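Local coordinates for protein beta-fructofuranosidase (Bifidobacterium adolescentis, PDB 6NOB) that probably hydrolyses terminal beta-fructofuranosides such as sucrose, as a glycoside hydrolase of family 32, at residues Leu552-Leu561 against Asp572-Val583. Sequence-based numbering, arbitrary orientation.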
ATOM      1  N   LEU A 552       9.328  10.733 -19.884  1.00 52.38           N
ATOM      2  CA  LEU A 552      10.591  10.059 -19.625  1.00 49.82           C
ATOM      3  C   LEU A 552      11.618  10.654 -20.577  1.00 51.16           C
ATOM      4  O   LEU A 552      11.423  10.629 -21.796  1.00 55.32           O
ATOM      5  CB  LEU A 552      10.489   8.547 -19.820  1.00 46.15           C
ATOM      6  CG  LEU A 552      11.738   7.805 -19.337  1.00 46.77           C
ATOM      7  CD1 LEU A 552      11.775   7.724 -17.813  1.00 45.33           C
ATOM      8  CD2 LEU A 552      11.845   6.425 -19.963  1.00 43.75           C
ATOM      9  N   GLN A 553      12.695  11.203 -20.026  1.00 50.11           N
ATOM     10  CA  GLN A 553      13.657  11.942 -20.829  1.00 50.83           C
ATOM     11  C   GLN A 553      15.068  11.542 -20.435  1.00 50.75           C
ATOM     12  O   GLN A 553      15.383  11.453 -19.245  1.00 47.62           O
ATOM     13  CB  GLN A 553      13.466  13.452 -20.654  1.00 49.94           C
ATOM     14  CG  GLN A 553      14.486  14.296 -21.382  1.00 47.95           C
ATOM     15  CD  GLN A 553      14.070  15.749 -21.465  1.00 55.17           C
ATOM     16  OE1 GLN A 553      14.300  16.415 -22.473  1.00 59.67           O
ATOM     17  NE2 GLN A 553      13.449  16.250 -20.401  1.00 54.53           N
ATOM     18  N   ARG A 554      15.908  11.295 -21.435  1.00 54.29           N
ATOM     19  CA  ARG A 554      17.317  11.002 -21.221  1.00 55.39           C
ATOM     20  C   ARG A 554      18.152  12.140 -21.784  1.00 59.49           C
ATOM     21  O   ARG A 554      17.935  12.574 -22.920  1.00 64.17           O
ATOM     22  CB  ARG A 554      17.724   9.680 -21.875  1.00 53.22           C
ATOM     23  CG  ARG A 554      19.187   9.331 -21.650  1.00 56.24           C
ATOM     24  CD  ARG A 554      19.483   7.892 -22.022  1.00 55.00           C
ATOM     25  NE  ARG A 554      19.249   7.639 -23.438  1.00 53.75           N
ATOM     26  CZ  ARG A 554      19.242   6.431 -23.988  1.00 55.69           C
ATOM     27  NH1 ARG A 554      19.458   5.358 -23.237  1.00 52.52           N
ATOM     28  NH2 ARG A 554      19.018   6.296 -25.287  1.00 57.10           N
ATOM     29  N   THR A 555      19.101  12.621 -20.985  1.00 60.84           N
ATOM     30  CA  THR A 555      19.959  13.730 -21.380  1.00 56.76           C
ATOM     31  C   THR A 555      21.357  13.468 -20.846  1.00 58.67           C
ATOM     32  O   THR A 555      21.547  13.372 -19.630  1.00 57.46           O
ATOM     33  CB  THR A 555      19.419  15.061 -20.852  1.00 56.37           C
ATOM     34  OG1 THR A 555      18.092  15.267 -21.352  1.00 60.13           O
ATOM     35  CG2 THR A 555      20.307  16.207 -21.302  1.00 52.34           C
ATOM     36  N   ASP A 556      22.324  13.348 -21.756  1.00 59.91           N
ATOM     37  CA  ASP A 556      23.721  13.096 -21.407  1.00 61.75           C
ATOM     38  C   ASP A 556      23.851  11.873 -20.500  1.00 59.84           C
ATOM     39  O   ASP A 556      24.516  11.898 -19.463  1.00 61.18           O
ATOM     40  CB  ASP A 556      24.357  14.331 -20.765  1.00 63.12           C
ATOM     41  CG  ASP A 556      24.195  15.578 -21.613  1.00 75.27           C
ATOM     42  OD1 ASP A 556      24.164  15.453 -22.857  1.00 78.17           O
ATOM     43  OD2 ASP A 556      24.100  16.684 -21.038  1.00 81.36           O
ATOM     44  N   GLY A 557      23.189  10.788 -20.903  1.00 53.68           N
ATOM     45  CA  GLY A 557      23.298   9.521 -20.214  1.00 50.70           C
ATOM     46  C   GLY A 557      22.421   9.355 -18.994  1.00 53.48           C
ATOM     47  O   GLY A 557      22.343   8.242 -18.457  1.00 53.86           O
ATOM     48  N   VAL A 558      21.759  10.410 -18.531  1.00 54.13           N
ATOM     49  CA  VAL A 558      20.920  10.350 -17.340  1.00 51.69           C
ATOM     50  C   VAL A 558      19.468  10.251 -17.784  1.00 54.12           C
ATOM     51  O   VAL A 558      18.973  11.117 -18.514  1.00 56.75           O
ATOM     52  CB  VAL A 558      21.137  11.573 -16.435  1.00 53.35           C
ATOM     53  CG1 VAL A 558      20.244  11.485 -15.205  1.00 53.74           C
ATOM     54  CG2 VAL A 558      22.601  11.680 -16.037  1.00 47.18           C
ATOM     55  N   THR A 559      18.789   9.195 -17.346  1.00 48.80           N
ATOM     56  CA  THR A 559      17.382   8.975 -17.651  1.00 48.75           C
ATOM     57  C   THR A 559      16.549   9.303 -16.421  1.00 48.37           C
ATOM     58  O   THR A 559      16.863   8.852 -15.315  1.00 48.30           O
ATOM     59  CB  THR A 559      17.128   7.526 -18.082  1.00 47.39           C
ATOM     60  OG1 THR A 559      18.030   7.167 -19.136  1.00 44.22           O
ATOM     61  CG2 THR A 559      15.697   7.355 -18.565  1.00 39.07           C
ATOM     62  N   ARG A 560      15.486  10.081 -16.614  1.00 48.98           N
ATOM     63  CA  ARG A 560      14.657  10.486 -15.491  1.00 48.00           C
ATOM     64  C   ARG A 560      13.223  10.695 -15.950  1.00 46.55           C
ATOM     65  O   ARG A 560      12.964  10.998 -17.117  1.00 45.75           O
ATOM     66  CB  ARG A 560      15.186  11.769 -14.832  1.00 46.89           C
ATOM     67  CG  ARG A 560      15.583  12.853 -15.812  1.00 50.27           C
ATOM     68  CD  ARG A 560      15.805  14.187 -15.118  1.00 49.52           C
ATOM     69  NE  ARG A 560      17.060  14.238 -14.373  1.00 53.23           N
ATOM     70  CZ  ARG A 560      18.249  14.468 -14.920  1.00 57.72           C
ATOM     71  NH1 ARG A 560      18.356  14.664 -16.227  1.00 56.98           N
ATOM     72  NH2 ARG A 560      19.336  14.501 -14.159  1.00 59.38           N
ATOM     73  N   LEU A 561      12.295  10.514 -15.015  1.00 47.51           N
ATOM     74  CA  LEU A 561      10.924  10.953 -15.211  1.00 46.92           C
ATOM     75  C   LEU A 561      10.830  12.450 -14.948  1.00 50.99           C
ATOM     76  O   LEU A 561      11.542  12.996 -14.101  1.00 53.70           O
ATOM     77  CB  LEU A 561       9.973  10.200 -14.279  1.00 39.69           C
ATOM     78  CG  LEU A 561       9.530   8.795 -14.696  1.00 44.74           C
ATOM     79  CD1 LEU A 561       8.821   8.100 -13.540  1.00 33.61           C
ATOM     80  CD2 LEU A 561       8.637   8.845 -15.928  1.00 36.83           C
ATOM     81  N   ASP A 572      14.158  15.689  -9.058  1.00 48.98           N
ATOM     82  CA  ASP A 572      14.978  14.986 -10.044  1.00 49.70           C
ATOM     83  C   ASP A 572      14.698  13.490  -9.930  1.00 52.54           C
ATOM     84  O   ASP A 572      15.284  12.800  -9.096  1.00 51.06           O
ATOM     85  CB  ASP A 572      16.452  15.303  -9.814  1.00 49.77           C
ATOM     86  CG  ASP A 572      17.367  14.660 -10.841  1.00 55.66           C
ATOM     87  OD1 ASP A 572      16.864  14.121 -11.847  1.00 59.05           O
ATOM     88  OD2 ASP A 572      18.602  14.697 -10.636  1.00 57.63           O
ATOM     89  N   PHE A 573      13.810  12.974 -10.781  1.00 49.90           N
ATOM     90  CA  PHE A 573      13.448  11.555 -10.742  1.00 48.72           C
ATOM     91  C   PHE A 573      14.474  10.718 -11.511  1.00 45.77           C
ATOM     92  O   PHE A 573      14.163  10.021 -12.474  1.00 47.00           O
ATOM     93  CB  PHE A 573      12.039  11.353 -11.283  1.00 47.75           C
ATOM     94  CG  PHE A 573      10.985  12.075 -10.498  1.00 47.88           C
ATOM     95  CD1 PHE A 573      10.609  11.632  -9.238  1.00 48.56           C
ATOM     96  CD2 PHE A 573      10.370  13.201 -11.016  1.00 47.79           C
ATOM     97  CE1 PHE A 573       9.636  12.300  -8.512  1.00 45.63           C
ATOM     98  CE2 PHE A 573       9.398  13.871 -10.300  1.00 51.35           C
ATOM     99  CZ  PHE A 573       9.030  13.422  -9.045  1.00 48.13           C
ATOM    100  N   ASP A 574      15.722  10.805 -11.052  1.00 48.31           N
ATOM    101  CA  ASP A 574      16.820  10.064 -11.661  1.00 44.47           C
ATOM    102  C   ASP A 574      16.587   8.563 -11.536  1.00 46.43           C
ATOM    103  O   ASP A 574      16.372   8.045 -10.437  1.00 49.93           O
ATOM    104  CB  ASP A 574      18.137  10.458 -10.988  1.00 44.88           C
ATOM    105  CG  ASP A 574      19.363   9.978 -11.748  1.00 46.90           C
ATOM    106  OD1 ASP A 574      19.271   8.984 -12.497  1.00 51.42           O
ATOM    107  OD2 ASP A 574      20.433  10.602 -11.585  1.00 52.66           O
ATOM    108  N   SER A 575      16.647   7.859 -12.672  1.00 48.80           N
ATOM    109  CA  SER A 575      16.428   6.414 -12.656  1.00 47.48           C
ATOM    110  C   SER A 575      17.512   5.687 -11.872  1.00 47.27           C
ATOM    111  O   SER A 575      17.275   4.584 -11.367  1.00 47.84           O
ATOM    112  CB  SER A 575      16.350   5.870 -14.084  1.00 46.46           C
ATOM    113  OG  SER A 575      17.641   5.691 -14.640  1.00 49.81           O
ATOM    114  N   GLY A 576      18.701   6.276 -11.764  1.00 45.78           N
ATOM    115  CA  GLY A 576      19.772   5.687 -10.991  1.00 45.09           C
ATOM    116  C   GLY A 576      20.581   4.625 -11.701  1.00 46.79           C
ATOM    117  O   GLY A 576      21.397   3.957 -11.057  1.00 49.15           O
ATOM    118  N   ILE A 577      20.382   4.437 -13.004  1.00 46.46           N
ATOM    119  CA  ILE A 577      21.152   3.469 -13.772  1.00 49.27           C
ATOM    120  C   ILE A 577      21.619   4.119 -15.066  1.00 50.49           C
ATOM    121  O   ILE A 577      21.072   5.126 -15.523  1.00 47.53           O
ATOM    122  CB  ILE A 577      20.356   2.182 -14.083  1.00 44.07           C
ATOM    123  CG1 ILE A 577      19.262   2.466 -15.113  1.00 41.32           C
ATOM    124  CG2 ILE A 577      19.768   1.583 -12.812  1.00 41.75           C
ATOM    125  CD1 ILE A 577      18.627   1.217 -15.678  1.00 44.21           C
ATOM    126  N   THR A 578      22.650   3.524 -15.652  1.00 49.28           N
ATOM    127  CA  THR A 578      23.154   3.929 -16.952  1.00 54.00           C
ATOM    128  C   THR A 578      22.736   2.914 -18.009  1.00 56.66           C
ATOM    129  O   THR A 578      22.291   1.803 -17.704  1.00 47.68           O
ATOM    130  CB  THR A 578      24.679   4.062 -16.929  1.00 59.14           C
ATOM    131  OG1 THR A 578      25.254   2.883 -16.352  1.00 55.40           O
ATOM    132  CG2 THR A 578      25.096   5.270 -16.106  1.00 43.85           C
ATOM    133  N   ASP A 579      22.879   3.318 -19.270  1.00 59.64           N
ATOM    134  CA  ASP A 579      22.699   2.433 -20.420  1.00 55.97           C
ATOM    135  C   ASP A 579      21.303   1.803 -20.436  1.00 54.88           C
ATOM    136  O   ASP A 579      21.137   0.581 -20.461  1.00 57.31           O
ATOM    137  CB  ASP A 579      23.792   1.359 -20.447  1.00 54.68           C
ATOM    138  CG  ASP A 579      25.180   1.949 -20.605  1.00 62.44           C
ATOM    139  OD1 ASP A 579      25.414   2.655 -21.610  1.00 63.75           O
ATOM    140  OD2 ASP A 579      26.033   1.706 -19.725  1.00 64.18           O
ATOM    141  N   VAL A 580      20.290   2.670 -20.422  1.00 51.30           N
ATOM    142  CA  VAL A 580      18.916   2.213 -20.581  1.00 48.76           C
ATOM    143  C   VAL A 580      18.685   1.834 -22.038  1.00 49.57           C
ATOM    144  O   VAL A 580      18.962   2.621 -22.952  1.00 48.66           O
ATOM    145  CB  VAL A 580      17.927   3.298 -20.127  1.00 46.97           C
ATOM    146  CG1 VAL A 580      16.497   2.851 -20.382  1.00 38.43           C
ATOM    147  CG2 VAL A 580      18.135   3.631 -18.655  1.00 43.61           C
ATOM    148  N   ARG A 581      18.184   0.620 -22.262  1.00 44.64           N
ATOM    149  CA  ARG A 581      17.938   0.157 -23.623  1.00 48.78           C
ATOM    150  C   ARG A 581      16.497  -0.306 -23.799  1.00 48.53           C
ATOM    151  O   ARG A 581      15.952  -0.239 -24.906  1.00 51.02           O
ATOM    152  CB  ARG A 581      18.905  -0.969 -23.990  1.00 45.40           C
ATOM    153  CG  ARG A 581      20.361  -0.544 -24.029  1.00 45.01           C
ATOM    154  CD  ARG A 581      20.607   0.506 -25.100  1.00 47.67           C
ATOM    155  NE  ARG A 581      22.004   0.928 -25.121  1.00 53.49           N
ATOM    156  CZ  ARG A 581      22.499   1.917 -24.382  1.00 53.71           C
ATOM    157  NH1 ARG A 581      23.785   2.228 -24.463  1.00 57.24           N
ATOM    158  NH2 ARG A 581      21.709   2.598 -23.564  1.00 53.31           N
ATOM    159  N   GLN A 582      15.874  -0.782 -22.725  1.00 46.52           N
ATOM    160  CA  GLN A 582      14.473  -1.178 -22.749  1.00 46.50           C
ATOM    161  C   GLN A 582      13.681  -0.286 -21.806  1.00 47.98           C
ATOM    162  O   GLN A 582      14.053  -0.120 -20.640  1.00 45.37           O
ATOM    163  CB  GLN A 582      14.291  -2.646 -22.352  1.00 40.85           C
ATOM    164  CG  GLN A 582      12.850  -3.119 -22.475  1.00 45.91           C
ATOM    165  CD  GLN A 582      12.677  -4.593 -22.168  1.00 48.25           C
ATOM    166  OE1 GLN A 582      13.555  -5.228 -21.581  1.00 48.42           O
ATOM    167  NE2 GLN A 582      11.537  -5.146 -22.563  1.00 47.33           N
ATOM    168  N   VAL A 583      12.594   0.287 -22.315  1.00 48.77           N
ATOM    169  CA  VAL A 583      11.668   1.088 -21.524  1.00 45.94           C
ATOM    170  C   VAL A 583      10.295   0.438 -21.616  1.00 49.30           C
ATOM    171  O   VAL A 583       9.731   0.316 -22.712  1.00 52.36           O
ATOM    172  CB  VAL A 583      11.614   2.546 -22.002  1.00 45.27           C
ATOM    173  CG1 VAL A 583      10.559   3.311 -21.220  1.00 42.54           C
ATOM    174  CG2 VAL A 583      12.976   3.205 -21.857  1.00 48.57           C
TER
HETATM  175  O   HOH W   1      20.788   5.273 -20.640  1.00 53.12           O
HETATM  176  O   HOH W   2      24.092   6.120 -19.612  1.00 44.41           O
HETATM  177  O   HOH W   3      20.742   6.444 -18.078  1.00 50.66           O
HETATM  178  O   HOH W   4      19.626   7.750 -15.001  1.00 50.48           O
HETATM  179  O   HOH W   5      12.760  15.017 -12.925  1.00 45.71           O
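Arg560 and Asp574 face each other as an antiparallel non-hydrogen-bonded pair where strand 558-564, second arm of a hairpin closed by a type I' turn from Thr555 to Val558, meets the sheet's short outermost strand. Ser575 N then donates to Thr559 O at 2.8 Å, nearly straight, after which 572-583 leaves the sheet. It passes from the edge of one antiparallel sheet to strand 582-588 of the other, in the C-terminal beta-sandwich usual in family 32.

At the edge of the sheet, Arg560 NE of strand 558-564 meets Asp572 OD1, just ahead of 573-574, at 2.5 Å in a salt bridge; the oxygen lies at the guanidinium edge, in its plane, and is approached on its syn side but tilted out of the carboxylate plane, with the two flat groups turned 39° apart. The bend at chi3 (75°) folds the arginine back so that Val558 CG1 covers one guanidinium face near the rim. With a serine in place of Arg560, the Asp572 carboxylate is likely to lose this charged mate and Val558 CG1 the flat group it lies over. Asp574 OD1 closes an Asx turn with Gly576 N, while its carboxylate crosses Val558 CG1.

Further along, Arg554 NH1 reaches Val580 O at 2.8 Å, on a lone pair in the carbonyl plane, while Arg581 NH2 grips that oxygen from above the plane. The two guanidiniums stand almost perpendicular (89°); Asp529, salt-bridged to Arg581, probably eases their repulsion, and Arg554 NE is held by Ala530 O. Val580 CG2 packs 3.6 Å from Thr559 OG1, and Leu552 CD2 meets Val583 CG1 tip to tip between the sheets.

The crossing is thus held directly by Ser575 N on Thr559 O and Arg554 NH1 on Val580 O, and between them through solvent: water 2 links Gly557 O to Asp579 N, water 3 Thr559 OG1 to Ile577 O, and water 4 Thr559 N to Ser575 OG.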